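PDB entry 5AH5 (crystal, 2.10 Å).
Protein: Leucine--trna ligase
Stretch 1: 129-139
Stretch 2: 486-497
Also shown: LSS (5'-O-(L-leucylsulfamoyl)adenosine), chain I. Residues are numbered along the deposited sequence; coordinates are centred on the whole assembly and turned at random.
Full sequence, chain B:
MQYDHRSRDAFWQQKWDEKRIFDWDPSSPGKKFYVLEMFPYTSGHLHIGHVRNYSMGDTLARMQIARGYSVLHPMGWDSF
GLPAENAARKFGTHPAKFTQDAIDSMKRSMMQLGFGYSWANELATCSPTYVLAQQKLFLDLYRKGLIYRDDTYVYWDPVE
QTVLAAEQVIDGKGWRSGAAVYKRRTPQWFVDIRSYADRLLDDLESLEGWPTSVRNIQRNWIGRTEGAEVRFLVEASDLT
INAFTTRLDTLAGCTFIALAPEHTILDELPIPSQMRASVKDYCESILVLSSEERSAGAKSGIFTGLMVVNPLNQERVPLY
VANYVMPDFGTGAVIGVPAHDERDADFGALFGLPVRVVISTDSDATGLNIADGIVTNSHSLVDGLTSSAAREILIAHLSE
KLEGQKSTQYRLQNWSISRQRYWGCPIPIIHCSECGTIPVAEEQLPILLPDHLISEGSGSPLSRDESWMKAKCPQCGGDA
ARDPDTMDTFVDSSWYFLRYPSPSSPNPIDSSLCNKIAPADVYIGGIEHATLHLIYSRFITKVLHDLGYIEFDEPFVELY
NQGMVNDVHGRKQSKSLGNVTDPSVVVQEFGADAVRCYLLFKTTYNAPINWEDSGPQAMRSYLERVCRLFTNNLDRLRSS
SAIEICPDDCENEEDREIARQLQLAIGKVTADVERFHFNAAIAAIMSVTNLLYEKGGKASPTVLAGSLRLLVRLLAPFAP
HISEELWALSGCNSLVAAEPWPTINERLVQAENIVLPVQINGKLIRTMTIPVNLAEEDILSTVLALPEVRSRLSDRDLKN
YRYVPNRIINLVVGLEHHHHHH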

# COMPACT_ATOMS: atom_id res chain seq x y z
N THR B 129 18.62 15.08 -9.64
CA THR B 129 18.29 14.07 -10.69
C THR B 129 16.81 13.65 -10.73
O THR B 129 16.16 13.59 -11.79
CB THR B 129 19.27 12.88 -10.65
OG1 THR B 129 19.09 12.15 -11.85
CG2 THR B 129 19.05 12.02 -9.39
N TYR B 130 16.21 13.46 -9.55
CA TYR B 130 14.77 13.15 -9.47
C TYR B 130 13.92 14.31 -9.88
O TYR B 130 12.94 14.16 -10.67
CB TYR B 130 14.43 12.69 -8.05
CG TYR B 130 13.15 11.90 -8.01
CD1 TYR B 130 11.93 12.52 -7.91
CD2 TYR B 130 13.19 10.50 -8.03
CE1 TYR B 130 10.75 11.79 -7.83
CE2 TYR B 130 12.01 9.74 -7.99
CZ TYR B 130 10.80 10.37 -7.88
OH TYR B 130 9.65 9.63 -7.82
N VAL B 131 14.30 15.51 -9.45
CA VAL B 131 13.56 16.71 -9.88
C VAL B 131 13.53 16.87 -11.39
O VAL B 131 12.48 17.17 -11.99
CB VAL B 131 14.22 17.97 -9.21
CG1 VAL B 131 13.67 19.25 -9.76
CG2 VAL B 131 13.99 17.94 -7.73
N LEU B 132 14.68 16.67 -12.03
CA LEU B 132 14.79 16.72 -13.53
C LEU B 132 13.77 15.76 -14.17
O LEU B 132 12.84 16.13 -14.97
CB LEU B 132 16.26 16.35 -13.96
CG LEU B 132 16.51 16.13 -15.47
CD1 LEU B 132 16.04 17.30 -16.33
CD2 LEU B 132 17.99 15.86 -15.74
N ALA B 133 13.83 14.52 -13.71
CA ALA B 133 12.85 13.53 -14.19
C ALA B 133 11.42 13.93 -13.98
O ALA B 133 10.60 13.86 -14.91
CB ALA B 133 13.14 12.19 -13.55
N GLN B 134 11.08 14.44 -12.80
CA GLN B 134 9.68 14.75 -12.56
C GLN B 134 9.22 15.94 -13.33
O GLN B 134 8.07 16.01 -13.76
CB GLN B 134 9.48 14.98 -11.05
CG GLN B 134 8.03 15.09 -10.63
CD GLN B 134 7.85 14.69 -9.16
OE1 GLN B 134 8.02 13.52 -8.81
NE2 GLN B 134 7.57 15.65 -8.30
N GLN B 135 10.13 16.91 -13.53
CA GLN B 135 9.80 18.12 -14.30
C GLN B 135 9.55 17.73 -15.73
O GLN B 135 8.59 18.21 -16.34
CB GLN B 135 10.85 19.20 -14.12
CG GLN B 135 10.81 19.80 -12.72
CD GLN B 135 11.93 20.82 -12.44
OE1 GLN B 135 12.99 20.83 -13.07
NE2 GLN B 135 11.68 21.66 -11.47
N LYS B 136 10.33 16.80 -16.25
CA LYS B 136 10.04 16.29 -17.61
C LYS B 136 8.74 15.62 -17.70
O LYS B 136 7.96 15.89 -18.65
CB LYS B 136 11.09 15.33 -18.12
CG LYS B 136 12.43 15.96 -18.32
CD LYS B 136 13.37 14.91 -18.90
CE LYS B 136 14.76 15.44 -19.04
NZ LYS B 136 15.50 14.65 -20.06
N LEU B 137 8.45 14.77 -16.71
CA LEU B 137 7.14 14.12 -16.70
C LEU B 137 6.02 15.15 -16.58
O LEU B 137 5.01 15.05 -17.25
CB LEU B 137 7.03 13.11 -15.55
CG LEU B 137 7.76 11.76 -15.67
CD1 LEU B 137 7.25 10.92 -14.51
CD2 LEU B 137 7.47 11.09 -16.99
N PHE B 138 6.21 16.16 -15.72
CA PHE B 138 5.15 17.18 -15.56
C PHE B 138 4.88 17.85 -16.90
O PHE B 138 3.72 18.03 -17.28
CB PHE B 138 5.56 18.19 -14.52
CG PHE B 138 4.59 19.30 -14.32
CD1 PHE B 138 4.49 20.37 -15.23
CD2 PHE B 138 3.81 19.37 -13.16
CE1 PHE B 138 3.58 21.40 -15.02
CE2 PHE B 138 2.95 20.43 -12.93
CZ PHE B 138 2.82 21.43 -13.87
N LEU B 139 5.96 18.20 -17.61
CA LEU B 139 5.79 18.93 -18.91
C LEU B 139 5.18 18.06 -19.98
O LEU B 139 4.35 18.55 -20.79
CB LEU B 139 7.11 19.55 -19.38
CG LEU B 139 7.53 20.70 -18.47
CD1 LEU B 139 8.90 21.22 -18.85
CD2 LEU B 139 6.51 21.84 -18.51
N THR B 486 5.09 24.73 -5.64
CA THR B 486 5.79 23.47 -5.74
C THR B 486 4.81 22.30 -5.86
O THR B 486 3.59 22.43 -5.63
CB THR B 486 6.80 23.30 -4.63
OG1 THR B 486 6.19 23.33 -3.33
CG2 THR B 486 7.88 24.35 -4.74
N MET B 487 5.34 21.16 -6.24
CA MET B 487 4.50 19.99 -6.40
C MET B 487 4.27 19.31 -5.04
O MET B 487 5.16 19.11 -4.23
CB MET B 487 5.13 19.02 -7.40
CG MET B 487 5.31 19.61 -8.78
SD MET B 487 5.88 18.38 -9.96
CE MET B 487 6.78 19.35 -11.19
N ASP B 488 3.05 18.90 -4.82
CA ASP B 488 2.77 18.03 -3.64
C ASP B 488 3.61 16.73 -3.59
O ASP B 488 3.91 16.17 -4.63
CB ASP B 488 1.32 17.68 -3.59
CG ASP B 488 0.93 17.10 -2.21
OD1 ASP B 488 0.88 17.86 -1.17
OD2 ASP B 488 0.69 15.85 -2.20
N THR B 489 4.03 16.34 -2.38
CA THR B 489 4.75 15.08 -2.11
C THR B 489 4.13 13.82 -2.78
O THR B 489 4.86 12.94 -3.21
CB THR B 489 4.92 14.83 -0.61
OG1 THR B 489 5.66 13.63 -0.40
CG2 THR B 489 3.61 14.74 0.17
N PHE B 490 2.81 13.79 -2.95
CA PHE B 490 2.20 12.64 -3.60
C PHE B 490 2.39 12.57 -5.11
O PHE B 490 2.19 11.49 -5.72
CB PHE B 490 0.73 12.48 -3.19
CG PHE B 490 0.58 12.11 -1.75
CD1 PHE B 490 0.80 10.78 -1.35
CD2 PHE B 490 0.20 13.05 -0.80
CE1 PHE B 490 0.60 10.41 -0.04
CE2 PHE B 490 0.06 12.70 0.53
CZ PHE B 490 0.27 11.36 0.92
N VAL B 491 2.89 13.65 -5.70
CA VAL B 491 3.35 13.59 -7.10
C VAL B 491 4.62 12.78 -7.10
O VAL B 491 4.71 11.86 -7.85
CB VAL B 491 3.57 14.99 -7.79
CG1 VAL B 491 4.03 14.83 -9.25
CG2 VAL B 491 2.25 15.75 -7.81
N ASP B 492 5.58 13.08 -6.21
CA ASP B 492 6.84 12.37 -6.19
C ASP B 492 6.58 10.83 -6.06
O ASP B 492 7.14 10.01 -6.77
CB ASP B 492 7.69 12.75 -5.00
CG ASP B 492 7.97 14.30 -4.85
OD1 ASP B 492 7.36 15.17 -5.52
OD2 ASP B 492 8.77 14.59 -3.96
N SER B 493 5.76 10.48 -5.09
CA SER B 493 5.57 9.12 -4.72
C SER B 493 4.58 8.41 -5.63
O SER B 493 4.37 7.25 -5.42
CB SER B 493 5.17 9.06 -3.23
OG SER B 493 3.98 9.76 -2.95
N SER B 494 3.97 9.08 -6.63
CA SER B 494 3.07 8.44 -7.50
C SER B 494 3.72 7.55 -8.58
O SER B 494 3.01 6.77 -9.21
CB SER B 494 2.14 9.44 -8.17
OG SER B 494 2.83 10.24 -9.12
N TRP B 495 5.02 7.70 -8.80
CA TRP B 495 5.76 7.01 -9.85
C TRP B 495 7.17 6.58 -9.43
O TRP B 495 7.91 6.03 -10.22
CB TRP B 495 5.81 7.89 -11.07
CG TRP B 495 6.81 9.04 -10.94
CD1 TRP B 495 6.62 10.19 -10.26
CD2 TRP B 495 8.15 9.11 -11.45
NE1 TRP B 495 7.74 11.00 -10.32
CE2 TRP B 495 8.70 10.36 -11.04
CE3 TRP B 495 8.93 8.28 -12.25
CZ2 TRP B 495 9.97 10.74 -11.37
CZ3 TRP B 495 10.17 8.65 -12.57
CH2 TRP B 495 10.70 9.90 -12.15
N TYR B 496 7.56 6.77 -8.17
CA TYR B 496 8.96 6.47 -7.77
C TYR B 496 9.43 5.05 -8.01
O TYR B 496 10.65 4.79 -8.16
CB TYR B 496 9.15 6.79 -6.28
CG TYR B 496 8.57 5.78 -5.25
CD1 TYR B 496 7.22 5.71 -5.00
CD2 TYR B 496 9.40 4.96 -4.51
CE1 TYR B 496 6.69 4.83 -4.05
CE2 TYR B 496 8.89 4.07 -3.55
CZ TYR B 496 7.55 3.99 -3.34
OH TYR B 496 7.04 3.11 -2.41
N PHE B 497 8.48 4.13 -7.89
CA PHE B 497 8.72 2.72 -8.10
C PHE B 497 9.14 2.43 -9.56
O PHE B 497 9.80 1.40 -9.83
CB PHE B 497 7.47 1.86 -7.68
CG PHE B 497 6.17 2.40 -8.24
CD1 PHE B 497 5.73 2.04 -9.47
CD2 PHE B 497 5.45 3.34 -7.56
CE1 PHE B 497 4.59 2.58 -9.99
CE2 PHE B 497 4.30 3.90 -8.08
CZ PHE B 497 3.88 3.53 -9.31
C1 LSS I . 4.96 7.10 4.11
N1 LSS I . 3.36 0.35 12.34
O1 LSS I . 3.87 6.77 4.53
S1 LSS I . 6.03 6.77 6.31
C2 LSS I . 3.38 -0.25 11.15
N2 LSS I . 6.04 7.15 4.86
O2 LSS I . 2.51 2.27 6.99
N3 LSS I . 3.78 0.38 10.02
O3 LSS I . 4.04 1.56 4.81
C4 LSS I . 4.19 1.66 10.11
N4 LSS I . 6.37 8.21 2.38
O4 LSS I . 6.04 2.51 7.24
C5 LSS I . 4.11 2.36 11.31
O5 LSS I . 5.64 5.23 6.40
C6 LSS I . 3.66 1.70 12.43
N6 LSS I . 3.64 2.36 13.62
C7 LSS I . 4.77 6.65 0.21
N7 LSS I . 4.53 3.64 11.07
C8 LSS I . 4.82 3.75 9.75
C9 LSS I . 4.81 6.36 1.71
N9 LSS I . 4.63 2.53 9.18
CA LSS I . 5.08 7.53 2.68
C10 LSS I . 3.51 7.49 -0.10
C11 LSS I . 4.84 5.28 -0.56
O1A LSS I . 5.08 7.42 7.22
C21 LSS I . 4.77 2.17 7.78
C22 LSS I . 3.78 2.87 6.92
C23 LSS I . 4.40 2.77 5.53
C24 LSS I . 5.88 2.82 5.87
C25 LSS I . 6.45 4.23 5.78
O2A LSS I . 7.35 6.81 6.89

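Contact between the helix 129-139 and the segment 486-497 of leucine--tRNA ligase, which buries 529 Å² counted over both sides. From Ala-133 N to Leu-139 N, each backbone N-H bonds the C=O four residues earlier, for example Gln-134 N to Tyr-130 O (2.8 Å) and Phe-138 N to Gln-134 O (2.7 Å); the polar links from the helix to the other segment come from side chains. Gln-134 is the hub. Its CA-to-CB bond points sideways, but t rotamers at chi1 and chi2 carry the amide to the partner, where both ends are used. OE1 of Gln-134 accepts from NE1 of Trp-495 (3.0 Å, N-H...O 171°), and NE2 of Gln-134 donates to OD1 of Asp-492 (2.8 Å, 176°). Both bonds are nearly straight. NE2 of Gln-134 also makes a weak bond to SD of Met-487 (3.6 Å, 148°). An amide suits this buried site because it offers a donor and an acceptor without net charge; the indole, with a donor alone, needs just the acceptor. The other carboxylate oxygen of Asp-492, OD2, is satisfied elsewhere in the structure.

One helical turn before Gln-134, Tyr-130 reaches across in the same way: its CA-to-CB bond is also sideways, but its end comes nearer. Its OH donates to the backbone O of Asp-492 (2.7 Å), so Asp-492 is held through both main chain and side chain. OH of Tyr-130 also lies 3.4 Å from NE1 of Trp-495, but the angle is poor and the indole N-H is directed to OE1 of Gln-134 instead.

Apolar packing surrounds this network. The CA-to-CB bond of Trp-495 (chi1 p) points toward the helix, and the residue has the largest covered area in the contact, 107 Å². CD1 of Leu-137 sits over one indole face, 3.8 Å from the centroid of the six-membered ring of Trp-495, while OH of Tyr-130 lies over the opposite face. The Tyr-130 and Trp-495 rings meet obliquely, planes at 31°. At the indole edge, the small Ala-133 brings CB to 3.6 Å from CH2 of Trp-495. Farther along, the CA-to-CB bond of Met-487 points toward the helix, and its unbranched chain places CE 3.6 Å from CD2 of Phe-138.

Within the second segment, Asp-488 caps the short, weakly bonded helix by accepting at OD2 from N of Phe-490 (3.0 Å), and OG of Ser-494 donates to O of Val-491 (2.8 Å). Tyr-496 packs CB near the Tyr-130 ring, while its own OH lies 3.6 Å from C11 of the leucylsulfamoyl adenosine LSS.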